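Local coordinates for conserved membrane protein (Chlamydia abortus, PDB 6GZU) that combines deubiquitinating and acetyltransferase activities as a secreted effector and induces fragmentation of the Golgi, at residues 150-154 and 193-198. Sequence-based numbering, arbitrary orientation.
Sequences FDSLA and IKTPIQ
With Ser152 OG turned between its own backbone N and carbonyl carbon (chi1 46°) and Gln198 CG anti to its backbone N (chi1 170°), the chain extended beyond it, the hydroxyl and the amide are brought together. Ser152 OG thus reaches Gln198 OE1 at 2.6 Å, in the plane of the amide carbonyl, and gives it a hydrogen bond. The other end of the amide, NE2, donates to Asp200 O, which leaves the group little freedom to flip. Leu153 lies across this chain, its CG 3.6 Å from Gln198 OE1. On the backbone side, Ser152 O takes two N-H groups at once: Ile197 N at 2.9 Å, nearly in line with the C=O bond, and Gln198 N at 3.1 Å, from above the carbonyl plane.

The turn being gripped is a type I beta turn, Asp151 to Ala154, leaving strand 146-150 of the Ulp1-type cysteine protease fold. Asp151 OD1 receives Leu153 N in an Asx turn and also bonds His134 NE2, an arrangement consistent with a Cys-His-Asp triad with Cys204.

On the Phe150 side of the turn, Ile193 crosses Phe150 at a slant, its CD1 3.6 Å from Phe150 CE2, while Ile197 crosses at about a right angle and brings CD1 to Phe150 CZ. Ala154 CB rests 4.0 Å from Pro196 CD. Water bridges the two loops twice, once from Asp151 N to Ile193 N and once from Ala154 O to Ile193 O.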
ATOM      1  N   PHE A 150      -7.052   2.119   4.172  1.00 17.06           N
ATOM      2  CA  PHE A 150      -7.384   3.540   4.067  1.00 16.56           C
ATOM      3  C   PHE A 150      -8.004   3.890   2.739  1.00 17.87           C
ATOM      4  O   PHE A 150      -7.425   3.637   1.698  1.00 18.61           O
ATOM      5  CB  PHE A 150      -6.109   4.387   4.268  1.00 17.62           C
ATOM      6  CG  PHE A 150      -6.331   5.861   4.088  1.00 18.69           C
ATOM      7  CD1 PHE A 150      -6.295   6.427   2.814  1.00 18.91           C
ATOM      8  CD2 PHE A 150      -6.602   6.690   5.179  1.00 18.44           C
ATOM      9  CE1 PHE A 150      -6.538   7.787   2.644  1.00 18.91           C
ATOM     10  CE2 PHE A 150      -6.842   8.065   4.991  1.00 20.26           C
ATOM     11  CZ  PHE A 150      -6.784   8.593   3.739  1.00 20.12           C
ATOM     12  N   ASP A 151      -9.214   4.453   2.785  1.00 18.76           N
ATOM     13  CA  ASP A 151      -9.931   4.963   1.623  1.00 19.61           C
ATOM     14  C   ASP A 151     -10.446   6.324   2.019  1.00 17.99           C
ATOM     15  O   ASP A 151     -11.313   6.430   2.913  1.00 19.08           O
ATOM     16  CB  ASP A 151     -11.095   4.034   1.316  1.00 20.34           C
ATOM     17  CG  ASP A 151     -11.965   4.538   0.185  1.00 21.07           C
ATOM     18  OD1 ASP A 151     -11.611   5.551  -0.456  1.00 22.65           O
ATOM     19  OD2 ASP A 151     -13.001   3.928  -0.049  1.00 23.29           O
ATOM     20  N   SER A 152      -9.929   7.377   1.377  1.00 20.02           N
ATOM     21  CA  SER A 152     -10.367   8.733   1.677  1.00 21.53           C
ATOM     22  C   SER A 152     -11.829   8.960   1.344  1.00 21.94           C
ATOM     23  O   SER A 152     -12.418   9.937   1.836  1.00 23.81           O
ATOM     24  CB  SER A 152      -9.501   9.790   0.959  1.00 23.18           C
ATOM     25  OG  SER A 152      -9.274   9.469  -0.421  1.00 24.32           O
ATOM     26  N   LEU A 153     -12.441   8.075   0.545  1.00 20.29           N
ATOM     27  CA  LEU A 153     -13.874   8.175   0.275  1.00 21.19           C
ATOM     28  C   LEU A 153     -14.695   7.173   1.114  1.00 20.81           C
ATOM     29  O   LEU A 153     -15.912   7.014   0.859  1.00 22.65           O
ATOM     30  CB  LEU A 153     -14.122   7.980  -1.213  1.00 21.80           C
ATOM     31  CG  LEU A 153     -13.724   9.190  -2.065  1.00 23.21           C
ATOM     32  CD1 LEU A 153     -13.937   8.947  -3.550  1.00 23.16           C
ATOM     33  CD2 LEU A 153     -14.499  10.465  -1.652  1.00 25.56           C
ATOM     34  N   ALA A 154     -14.017   6.522   2.096  1.00 20.79           N
ATOM     35  CA  ALA A 154     -14.579   5.560   3.076  1.00 21.15           C
ATOM     36  C   ALA A 154     -15.075   4.267   2.492  1.00 23.04           C
ATOM     37  O   ALA A 154     -14.633   3.189   2.920  1.00 24.52           O
ATOM     38  CB  ALA A 154     -15.723   6.220   3.900  1.00 21.27           C
ATOM     39  N   ILE A 193     -11.213   4.927   7.817  1.00 21.19           N
ATOM     40  CA  ILE A 193     -12.046   6.093   7.448  1.00 22.23           C
ATOM     41  C   ILE A 193     -13.515   5.665   7.407  1.00 24.90           C
ATOM     42  O   ILE A 193     -13.918   4.840   6.557  1.00 24.71           O
ATOM     43  CB  ILE A 193     -11.619   6.630   6.064  1.00 21.15           C
ATOM     44  CG1 ILE A 193     -10.132   6.931   6.056  1.00 22.39           C
ATOM     45  CG2 ILE A 193     -12.443   7.851   5.647  1.00 21.76           C
ATOM     46  CD1 ILE A 193      -9.701   7.804   7.225  1.00 24.82           C
ATOM     47  N   LYS A 194     -14.320   6.215   8.315  1.00 26.04           N
ATOM     48  CA  LYS A 194     -15.725   5.854   8.366  1.00 29.19           C
ATOM     49  C   LYS A 194     -16.575   6.872   7.645  1.00 30.60           C
ATOM     50  O   LYS A 194     -17.671   6.546   7.204  1.00 32.86           O
ATOM     51  CB  LYS A 194     -16.215   5.682   9.804  1.00 33.12           C
ATOM     52  CG  LYS A 194     -15.424   4.713  10.653  1.00 35.30           C
ATOM     53  CD  LYS A 194     -15.001   3.408   9.928  1.00 39.73           C
ATOM     54  CE  LYS A 194     -16.146   2.510   9.400  1.00 43.80           C
ATOM     55  NZ  LYS A 194     -15.650   1.091   9.062  1.00 44.24           N
ATOM     56  N   THR A 195     -16.101   8.115   7.575  1.00 30.11           N
ATOM     57  CA  THR A 195     -16.808   9.226   6.933  1.00 32.73           C
ATOM     58  C   THR A 195     -15.856   9.783   5.893  1.00 30.10           C
ATOM     59  O   THR A 195     -14.698  10.037   6.190  1.00 30.30           O
ATOM     60  CB  THR A 195     -17.131  10.317   7.972  1.00 36.25           C
ATOM     61  OG1 THR A 195     -18.052   9.783   8.937  1.00 40.82           O
ATOM     62  CG2 THR A 195     -17.779  11.531   7.311  1.00 37.94           C
ATOM     63  N   PRO A 196     -16.326   9.999   4.661  1.00 28.24           N
ATOM     64  CA  PRO A 196     -15.386  10.493   3.636  1.00 27.70           C
ATOM     65  C   PRO A 196     -14.697  11.780   4.039  1.00 28.61           C
ATOM     66  O   PRO A 196     -15.342  12.708   4.553  1.00 30.68           O
ATOM     67  CB  PRO A 196     -16.291  10.758   2.436  1.00 28.88           C
ATOM     68  CG  PRO A 196     -17.475   9.803   2.659  1.00 29.11           C
ATOM     69  CD  PRO A 196     -17.664   9.716   4.120  1.00 28.18           C
ATOM     70  N   ILE A 197     -13.396  11.831   3.801  1.00 27.86           N
ATOM     71  CA  ILE A 197     -12.606  13.046   3.982  1.00 29.90           C
ATOM     72  C   ILE A 197     -12.277  13.732   2.641  1.00 31.06           C
ATOM     73  O   ILE A 197     -12.035  14.924   2.615  1.00 34.15           O
ATOM     74  CB  ILE A 197     -11.326  12.774   4.829  1.00 31.14           C
ATOM     75  CG1 ILE A 197     -10.422  11.779   4.146  1.00 30.91           C
ATOM     76  CG2 ILE A 197     -11.701  12.269   6.221  1.00 32.94           C
ATOM     77  CD1 ILE A 197      -9.267  11.342   5.048  1.00 32.16           C
ATOM     78  N   GLN A 198     -12.254  12.988   1.539  1.00 31.12           N
ATOM     79  CA  GLN A 198     -11.881  13.531   0.230  1.00 30.85           C
ATOM     80  C   GLN A 198     -13.073  14.270  -0.323  1.00 32.96           C
ATOM     81  O   GLN A 198     -14.191  13.793  -0.186  1.00 34.01           O
ATOM     82  CB  GLN A 198     -11.460  12.407  -0.722  1.00 30.15           C
ATOM     83  CG  GLN A 198     -11.272  12.808  -2.197  1.00 28.44           C
ATOM     84  CD  GLN A 198     -10.897  11.618  -3.036  1.00 30.32           C
ATOM     85  OE1 GLN A 198     -10.416  10.613  -2.502  1.00 32.20           O
ATOM     86  NE2 GLN A 198     -11.126  11.684  -4.322  1.00 29.74           N
TER
HETATM   87  O   HOH W   1     -10.552   3.442   5.363  1.00 18.65           O
HETATM   88  O   HOH W   2     -13.136   2.680   5.036  1.00 22.86           O